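Local coordinates for protein DnaJ homolog subfamily C member 10 (Mus musculus, PDB 3APQ) that reduces disulfides in the endoplasmic reticulum for correct folding and for degradation of misfolded proteins, this chain holding its J domain and first thioredoxin domain, at residues A[13-16]-A[17-20]; A[56-59]-A[60-64]; A[71-74]-A[75-78]; A[79-83]-A[84-88]. All coordinates share one frame; numbering follows the deposited sequence. Where two conformers were deposited one is given.

Contact 1: A[13-16]-A[17-20]; sequences TASS and REIR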
# COMPACT_ATOMS: atom_id res chain seq x y z
N THR A 13 3.52 10.29 15.23
CA THR A 13 4.32 10.44 14.02
C THR A 13 4.46 9.15 13.21
O THR A 13 5.32 9.11 12.33
CB THR A 13 5.74 10.94 14.37
OG1 THR A 13 6.35 10.02 15.31
CG2 THR A 13 5.65 12.31 14.96
N ALA A 14 3.70 8.10 13.52
CA ALA A 14 3.85 6.82 12.81
C ALA A 14 3.62 7.00 11.32
O ALA A 14 2.81 7.82 10.95
CB ALA A 14 2.86 5.74 13.34
N SER A 15 4.36 6.25 10.49
CA SER A 15 4.09 6.22 9.04
C SER A 15 2.78 5.43 8.76
O SER A 15 2.30 4.71 9.61
CB SER A 15 5.23 5.50 8.33
OG SER A 15 5.33 4.14 8.76
N SER A 16 2.29 5.49 7.51
CA SER A 16 1.08 4.69 7.12
C SER A 16 1.41 3.23 7.23
O SER A 16 0.57 2.42 7.68
CB SER A 16 0.67 5.03 5.69
OG SER A 16 0.29 6.42 5.63
N ARG A 17 2.64 2.86 6.85
CA ARG A 17 3.06 1.46 7.01
C ARG A 17 2.97 1.03 8.47
O ARG A 17 2.44 -0.03 8.76
CB ARG A 17 4.47 1.20 6.47
CG ARG A 17 4.96 -0.25 6.68
CD ARG A 17 6.46 -0.37 6.27
NE ARG A 17 6.98 -1.61 6.83
CZ ARG A 17 7.43 -1.78 8.08
NH1 ARG A 17 7.52 -0.76 8.95
NH2 ARG A 17 7.80 -2.99 8.45
N GLU A 18 3.48 1.83 9.41
CA GLU A 18 3.45 1.43 10.86
C GLU A 18 2.05 1.25 11.37
O GLU A 18 1.72 0.28 12.12
CB GLU A 18 4.20 2.47 11.73
CG GLU A 18 5.69 2.29 11.62
CD GLU A 18 6.52 3.50 12.10
OE1 GLU A 18 6.16 4.67 11.87
OE2 GLU A 18 7.59 3.26 12.69
N ILE A 19 1.21 2.20 10.98
CA ILE A 19 -0.22 2.14 11.29
C ILE A 19 -0.88 0.86 10.75
O ILE A 19 -1.64 0.19 11.49
CB ILE A 19 -0.96 3.42 10.84
CG1 ILE A 19 -0.39 4.64 11.61
CG2 ILE A 19 -2.51 3.25 10.93
CD1 ILE A 19 -0.64 6.02 10.95
N ARG A 20 -0.62 0.48 9.49
CA ARG A 20 -1.17 -0.80 9.00
C ARG A 20 -0.71 -1.96 9.80
O ARG A 20 -1.52 -2.86 10.09
CB ARG A 20 -0.77 -1.10 7.54
CG ARG A 20 -1.45 -0.17 6.54
CD ARG A 20 -1.22 -0.64 5.06
NE ARG A 20 0.19 -0.49 4.67
CZ ARG A 20 0.70 0.61 4.11
NH1 ARG A 20 -0.06 1.72 3.96
NH2 ARG A 20 1.97 0.61 3.73
O HOH W 1 7.67 7.53 11.62
O HOH W 2 7.50 2.60 8.04
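E18 OE1 is gripped from two directions. S15 N donates to E18 OE1 over 2.8 Å with an N-H...O angle of 165°, and a water oxygen that donates to E18 OE1 lies 3.2 Å from it; this water also donates to T13 O. The backbone N-H meets the anti lone pair of OE1, the one turned away from OE2. In return, E18 N donates to S15 OG at 3.0 Å, so backbone and side chain of each residue hold those of the other. The chi1 of S15, 61°, places OG between its own N and carbonyl carbon, where it faces the first turn of the helix; a second water lies 2.8 Å from S15 OG. Behind this polar front the buried A14 puts CB against I19 CG1 at 3.8 Å, while I19 N closes the first helical turn by bonding to S15 O. R20 N continues the helix by bonding to S16 O at 2.9 Å, and the R20 guanidinium carries S16 O over one face, displaced toward its rim. The charged end of R20 is engaged elsewhere, by salt bridges to D94 and E103. The reciprocal S15-E18 bonds are those of a capping box, with S15 as N-cap of helix 16-30 in the J domain.

Contact 2: A[56-59]-A[60-64]; sequences KDED and LRKKY. Unlike the reference sequence in segment 56-59: D59 (reference His).
With CG of D57 anti to its backbone N (chi1 176°), the carboxylate swings over the start of helix 58-67, while L60, whose CG stands beside its own N, brings its branch point up against it. D57 OD2 accepts from L60 N at 2.9 Å, a bond that meets the oxygen on its anti side and 24° out of the carboxylate plane. The same oxygen lies 3.4 Å from L60 CG, and D57 CB touches L60 CD1 at 3.8 Å, the two side chains crossing obliquely. The OD2 to L60 N bond makes D57 the N-cap of the helix, its side chain satisfying an amide of the first turn that has no earlier carbonyl in the helix to pair with. An alanine at D57 would take away the capping oxygen and would probably leave L60 N without this acceptor, making the first turn easier to fray. The carbonyl of D57 is used as well, R61 N reaching D57 O at 2.8 Å; the next two bonds of the helix are K62 N to E58 O at 3.0 Å and K63 N to D59 O at 3.1 Å. On the outer side, E58 and K62 run alongside each other and point the same way. A bend at chi3 of K62 (-39°) leaves K62 NZ beside the E58 carboxylate, with E58 OE1 3.8 Å away, a long salt bridge; E58 has a stronger partner in R105. The R61 side chain extends away from this turn to bond with A14 O, K12 O and Y5 OH, linking this J-domain helix to the loop before helix 16-30 and to helix 4-8.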
# COMPACT_ATOMS: atom_id res chain seq x y z
N LYS A 56 -5.47 6.05 8.05
CA LYS A 56 -4.95 5.60 6.75
C LYS A 56 -5.04 6.63 5.65
O LYS A 56 -4.36 6.49 4.66
CB LYS A 56 -5.66 4.30 6.25
CG LYS A 56 -7.04 4.51 5.66
CD LYS A 56 -7.59 3.18 5.11
CE LYS A 56 -8.57 3.34 3.95
NZ LYS A 56 -8.05 3.90 2.65
N ASP A 57 -5.88 7.63 5.78
CA ASP A 57 -6.09 8.56 4.69
C ASP A 57 -5.41 9.87 5.03
O ASP A 57 -5.65 10.43 6.11
CB ASP A 57 -7.59 8.78 4.56
CG ASP A 57 -7.94 9.82 3.51
OD1 ASP A 57 -8.45 9.39 2.47
OD2 ASP A 57 -7.73 11.04 3.70
N GLU A 58 -4.56 10.38 4.14
CA GLU A 58 -3.80 11.60 4.50
C GLU A 58 -4.66 12.81 4.89
O GLU A 58 -4.35 13.47 5.89
CB GLU A 58 -2.79 12.04 3.44
CG GLU A 58 -2.28 13.49 3.74
CD GLU A 58 -1.23 13.98 2.78
OE1 GLU A 58 -1.59 14.24 1.60
OE2 GLU A 58 -0.06 14.11 3.21
N ASP A 59 -5.71 13.08 4.11
CA ASP A 59 -6.59 14.21 4.41
C ASP A 59 -7.30 14.06 5.75
O ASP A 59 -7.41 15.01 6.53
CB ASP A 59 -7.65 14.39 3.31
CG ASP A 59 -7.09 15.03 2.07
OD1 ASP A 59 -7.40 16.22 1.84
OD2 ASP A 59 -6.32 14.35 1.34
N LEU A 60 -7.83 12.86 5.98
CA LEU A 60 -8.61 12.59 7.19
C LEU A 60 -7.70 12.59 8.43
O LEU A 60 -8.09 13.08 9.51
CB LEU A 60 -9.33 11.24 7.06
CG LEU A 60 -10.30 10.97 5.87
CD1 LEU A 60 -11.04 9.63 6.03
CD2 LEU A 60 -11.28 12.12 5.65
N ARG A 61 -6.50 12.01 8.29
CA ARG A 61 -5.53 12.07 9.40
C ARG A 61 -5.14 13.53 9.73
O ARG A 61 -4.99 13.89 10.90
CB ARG A 61 -4.25 11.31 9.02
CG ARG A 61 -3.28 11.14 10.20
CD ARG A 61 -2.15 10.20 9.79
NE ARG A 61 -1.17 10.13 10.87
CZ ARG A 61 0.03 9.55 10.75
NH1 ARG A 61 0.42 9.01 9.58
NH2 ARG A 61 0.85 9.56 11.78
N LYS A 62 -4.91 14.34 8.70
CA LYS A 62 -4.52 15.74 8.93
C LYS A 62 -5.60 16.49 9.73
O LYS A 62 -5.32 17.24 10.68
CB LYS A 62 -4.36 16.38 7.58
CG LYS A 62 -3.81 17.84 7.59
CD LYS A 62 -3.30 18.20 6.17
CE LYS A 62 -2.58 16.99 5.53
NZ LYS A 62 -2.42 17.10 4.02
N LYS A 63 -6.83 16.26 9.31
CA LYS A 63 -7.99 16.82 9.97
C LYS A 63 -8.08 16.33 11.42
O LYS A 63 -8.25 17.13 12.32
CB LYS A 63 -9.25 16.42 9.20
CG LYS A 63 -10.42 17.37 9.43
CD LYS A 63 -11.72 16.88 8.74
CE LYS A 63 -12.92 17.71 9.24
NZ LYS A 63 -14.22 17.25 8.65
N TYR A 64 -7.93 15.02 11.63
CA TYR A 64 -7.93 14.44 12.98
C TYR A 64 -6.83 15.02 13.86
O TYR A 64 -7.05 15.29 15.03
CB TYR A 64 -7.78 12.90 12.89
CG TYR A 64 -7.77 12.24 14.26
CD1 TYR A 64 -8.97 12.09 14.97
CD2 TYR A 64 -6.57 11.80 14.86
CE1 TYR A 64 -9.01 11.50 16.24
CE2 TYR A 64 -6.59 11.18 16.15
CZ TYR A 64 -7.82 11.05 16.83
OH TYR A 64 -7.96 10.43 18.06

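Contact 3: A[71-74]-A[75-78]; sequences GLED and NQGG
E73 to Q76 form a type I beta turn, with D74 and N75 at its two central positions. The bond that closes it, Q76 N to E73 O, is weak at 3.4 Å although its N-H...O angle of 161° is favourable. A second link from the same two residues reinforces it: E73 N donates to the side-chain oxygen Q76 OE1 at 3.0 Å. Backbone and side chain of Q76 thus engage the carbonyl and the amide of one residue. The donor E73 N lies above the plane of the Q76 side-chain carbonyl, 46° out of it, and not on a lone pair. Q76 can reach back because its chi1 of 79° sets CG between N and the carbonyl carbon, and the chain then continues extended back toward L72 and E73; on the way Q76 CG passes 3.4 Å from E73 O. The amide end reaches L72, with Q76 OE1 3.4 Å from L72 CA and Q76 NE2 3.7 Å from L72 CD2. The E73 side chain crosses that of Q76 at about a right angle, its carboxylate plane steeply inclined to the amide. The turn belongs to the loop joining helix 58-67 to helix 83-88, and it lies along helix 41-55: L72 and Q76 both touch R50 and V54, while E73 O and G77 O accept bonds from R50 and N49.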
# COMPACT_ATOMS: atom_id res chain seq x y z
N GLY A 71 -16.52 16.37 12.58
CA GLY A 71 -17.19 15.85 11.39
C GLY A 71 -17.30 14.33 11.28
O GLY A 71 -17.93 13.82 10.32
N LEU A 72 -16.75 13.58 12.24
CA LEU A 72 -16.89 12.11 12.25
C LEU A 72 -18.22 11.71 12.89
O LEU A 72 -18.79 12.48 13.64
CB LEU A 72 -15.73 11.46 13.03
CG LEU A 72 -14.29 11.81 12.62
CD1 LEU A 72 -13.32 10.87 13.33
CD2 LEU A 72 -14.14 11.72 11.09
N GLU A 73 -18.71 10.52 12.56
CA GLU A 73 -19.88 9.95 13.24
C GLU A 73 -19.47 8.79 14.14
O GLU A 73 -18.47 8.07 13.86
CB GLU A 73 -20.91 9.48 12.22
CG GLU A 73 -21.21 10.59 11.26
CD GLU A 73 -21.92 10.12 10.02
OE1 GLU A 73 -21.42 9.19 9.33
OE2 GLU A 73 -22.97 10.72 9.73
N ASP A 74 -20.21 8.61 15.24
CA ASP A 74 -19.89 7.53 16.18
C ASP A 74 -19.97 6.14 15.52
O ASP A 74 -19.20 5.25 15.88
CB ASP A 74 -20.80 7.59 17.42
CG ASP A 74 -20.38 8.71 18.39
OD1 ASP A 74 -19.30 9.32 18.20
OD2 ASP A 74 -21.13 8.99 19.34
N ASN A 75 -20.86 5.96 14.56
CA ASN A 75 -21.00 4.64 13.93
C ASN A 75 -20.34 4.45 12.54
O ASN A 75 -20.59 3.42 11.92
CB ASN A 75 -22.48 4.23 13.82
CG ASN A 75 -23.26 5.15 12.91
OD1 ASN A 75 -22.85 6.30 12.68
ND2 ASN A 75 -24.38 4.67 12.37
N GLN A 76 -19.55 5.41 12.06
CA GLN A 76 -18.83 5.24 10.79
C GLN A 76 -17.64 4.27 11.00
O GLN A 76 -17.30 3.92 12.15
CB GLN A 76 -18.36 6.60 10.25
CG GLN A 76 -17.10 7.09 10.93
CD GLN A 76 -16.57 8.39 10.35
OE1 GLN A 76 -17.31 9.39 10.22
NE2 GLN A 76 -15.28 8.40 10.02
N GLY A 77 -17.02 3.81 9.91
CA GLY A 77 -15.94 2.80 10.01
C GLY A 77 -16.48 1.44 10.43
O GLY A 77 -15.83 0.69 11.17
N GLY A 78 -17.68 1.11 9.96
CA GLY A 78 -18.33 -0.13 10.37
C GLY A 78 -18.16 -1.32 9.43
O GLY A 78 -18.66 -2.41 9.73

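Contact 4: A[79-83]-A[84-88]; sequences QYESW and SYYRY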
# COMPACT_ATOMS: atom_id res chain seq x y z
N GLN A 79 -17.49 -1.12 8.30
CA GLN A 79 -17.45 -2.17 7.29
C GLN A 79 -16.06 -2.76 7.28
O GLN A 79 -15.13 -2.11 6.81
CB GLN A 79 -17.76 -1.59 5.93
CG GLN A 79 -19.21 -1.21 5.74
CD GLN A 79 -19.45 -0.65 4.36
OE1 GLN A 79 -19.34 -1.37 3.36
NE2 GLN A 79 -19.76 0.67 4.29
N TYR A 80 -15.90 -3.95 7.83
CA TYR A 80 -14.58 -4.53 7.89
C TYR A 80 -14.59 -5.79 7.03
O TYR A 80 -15.62 -6.24 6.60
CB TYR A 80 -14.06 -4.77 9.33
CG TYR A 80 -15.00 -5.58 10.20
CD1 TYR A 80 -15.06 -6.97 10.09
CD2 TYR A 80 -15.85 -4.95 11.12
CE1 TYR A 80 -15.94 -7.70 10.86
CE2 TYR A 80 -16.72 -5.67 11.92
CZ TYR A 80 -16.77 -7.04 11.79
OH TYR A 80 -17.62 -7.76 12.57
N GLU A 81 -13.40 -6.30 6.78
CA GLU A 81 -13.18 -7.45 5.92
C GLU A 81 -12.97 -8.71 6.75
O GLU A 81 -12.93 -8.67 7.96
CB GLU A 81 -11.93 -7.16 5.09
CG GLU A 81 -12.04 -5.86 4.24
CD GLU A 81 -13.01 -5.98 3.08
OE1 GLU A 81 -13.34 -7.10 2.60
OE2 GLU A 81 -13.46 -4.91 2.61
N SER A 82 -12.83 -9.83 6.06
CA SER A 82 -12.61 -11.11 6.71
C SER A 82 -11.22 -11.21 7.37
O SER A 82 -10.27 -10.49 6.99
CB SER A 82 -12.78 -12.22 5.66
OG SER A 82 -11.68 -12.21 4.75
N TRP A 83 -11.08 -12.12 8.33
CA TRP A 83 -9.76 -12.39 8.91
C TRP A 83 -8.75 -12.72 7.81
O TRP A 83 -7.60 -12.28 7.86
CB TRP A 83 -9.82 -13.56 9.87
CG TRP A 83 -8.54 -13.86 10.60
CD1 TRP A 83 -8.15 -13.36 11.82
CD2 TRP A 83 -7.54 -14.80 10.21
NE1 TRP A 83 -6.93 -13.89 12.17
CE2 TRP A 83 -6.54 -14.79 11.22
CE3 TRP A 83 -7.36 -15.62 9.07
CZ2 TRP A 83 -5.38 -15.57 11.14
CZ3 TRP A 83 -6.19 -16.41 9.01
CH2 TRP A 83 -5.22 -16.35 10.02
N SER A 84 -9.18 -13.54 6.85
CA SER A 84 -8.33 -13.95 5.74
C SER A 84 -7.82 -12.74 4.94
O SER A 84 -6.67 -12.70 4.50
CB SER A 84 -9.13 -14.85 4.79
OG SER A 84 -8.20 -15.39 3.88
N TYR A 85 -8.70 -11.79 4.69
CA TYR A 85 -8.29 -10.55 4.06
C TYR A 85 -7.14 -9.90 4.84
O TYR A 85 -6.16 -9.48 4.22
CB TYR A 85 -9.47 -9.56 3.97
CG TYR A 85 -9.08 -8.19 3.44
CD1 TYR A 85 -9.16 -7.90 2.09
CD2 TYR A 85 -8.62 -7.18 4.31
CE1 TYR A 85 -8.81 -6.64 1.60
CE2 TYR A 85 -8.27 -5.93 3.84
CZ TYR A 85 -8.34 -5.68 2.49
OH TYR A 85 -8.00 -4.45 2.05
N TYR A 86 -7.23 -9.80 6.17
CA TYR A 86 -6.14 -9.14 6.93
C TYR A 86 -4.89 -10.01 6.94
O TYR A 86 -3.76 -9.51 6.98
CB TYR A 86 -6.57 -8.76 8.35
CG TYR A 86 -7.67 -7.75 8.28
CD1 TYR A 86 -7.45 -6.46 7.78
CD2 TYR A 86 -8.97 -8.12 8.66
CE1 TYR A 86 -8.52 -5.54 7.67
CE2 TYR A 86 -10.02 -7.21 8.56
CZ TYR A 86 -9.79 -5.94 8.05
OH TYR A 86 -10.86 -5.09 7.98
N ARG A 87 -5.09 -11.33 6.92
CA ARG A 87 -3.95 -12.21 7.05
C ARG A 87 -3.14 -12.22 5.78
O ARG A 87 -1.94 -12.27 5.84
CB ARG A 87 -4.46 -13.65 7.40
CG ARG A 87 -3.29 -14.71 7.43
CD ARG A 87 -2.33 -14.45 8.60
NE ARG A 87 -1.21 -15.41 8.57
CZ ARG A 87 -0.21 -15.38 7.71
NH1 ARG A 87 -0.14 -14.40 6.80
NH2 ARG A 87 0.75 -16.29 7.76
N TYR A 88 -3.80 -12.21 4.61
CA TYR A 88 -3.09 -12.47 3.37
C TYR A 88 -3.20 -11.33 2.34
O TYR A 88 -2.43 -11.34 1.38
CB TYR A 88 -3.59 -13.74 2.70
CG TYR A 88 -3.30 -15.01 3.49
CD1 TYR A 88 -1.98 -15.50 3.60
CD2 TYR A 88 -4.31 -15.68 4.14
CE1 TYR A 88 -1.70 -16.70 4.35
CE2 TYR A 88 -4.05 -16.88 4.90
CZ TYR A 88 -2.74 -17.37 4.99
OH TYR A 88 -2.45 -18.53 5.71
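Two side chains of the helix meet the loop residues leading into helix 83-88 in different ways: Y85 offers a ring face to E81, and Y86 reaches back along the chain with its hydroxyl. E81 CG sits 3.7 Å from the centroid of the Y85 ring and 13° off the ring normal, a CH-pi contact almost over the ring centre, while its carboxylate plane is inclined to the ring. Y86, its CG beside the backbone N (chi1 -63°), runs back alongside the backbone of S82 and E81 until Y86 OH accepts from E81 N at 3.1 Å, a nearly straight bond of 175°; the same oxygen is 3.5 Å from Y80 CB. A phenylalanine in place of Y86 would keep the ring but lack that hydroxyl, and would probably leave E81 N without its acceptor and the incoming chain less firmly fixed. A third pair lies side by side: W83 and R87 point the same way, and R87 CB stands 3.8 Å from the centroid of the six-membered W83 ring, over its face. This CH-pi contact is made by the aliphatic stem, and the guanidinium is turned steeply to the indole. S82 is the N-cap, its OG accepting from Y85 N at 3.0 Å, and R87 N continues the helix by bonding to W83 O at 2.8 Å. Helix 83-88 and the loop before it lie against the J-domain helices: W83 NE1 bonds to L28 O, Y86 packs on A27 and L28 of helix 16-30 and on N49 of helix 41-55, and Y80 OH bonds to H42 of that helix.

Overall arrangement
From the N terminus the four contacts follow in series, each closing a short local turn, and none nests in or crosses another. Contact 1 starts helix 16-30 and contact 2 starts helix 58-67. Their centres are 12 Å apart, and they touch through R61, which joins the loop before helix 16-30 to helix 58-67. Contact 3 turns the loop that leaves helix 58-67, with only K63 NZ and G71 CA, 4.3 Å apart, meeting across to contact 2. Contact 4 adjoins it in sequence and starts helix 83-88. Contacts 3 and 4 run this linker back along helix 41-55, toward the thioredoxin domain that follows.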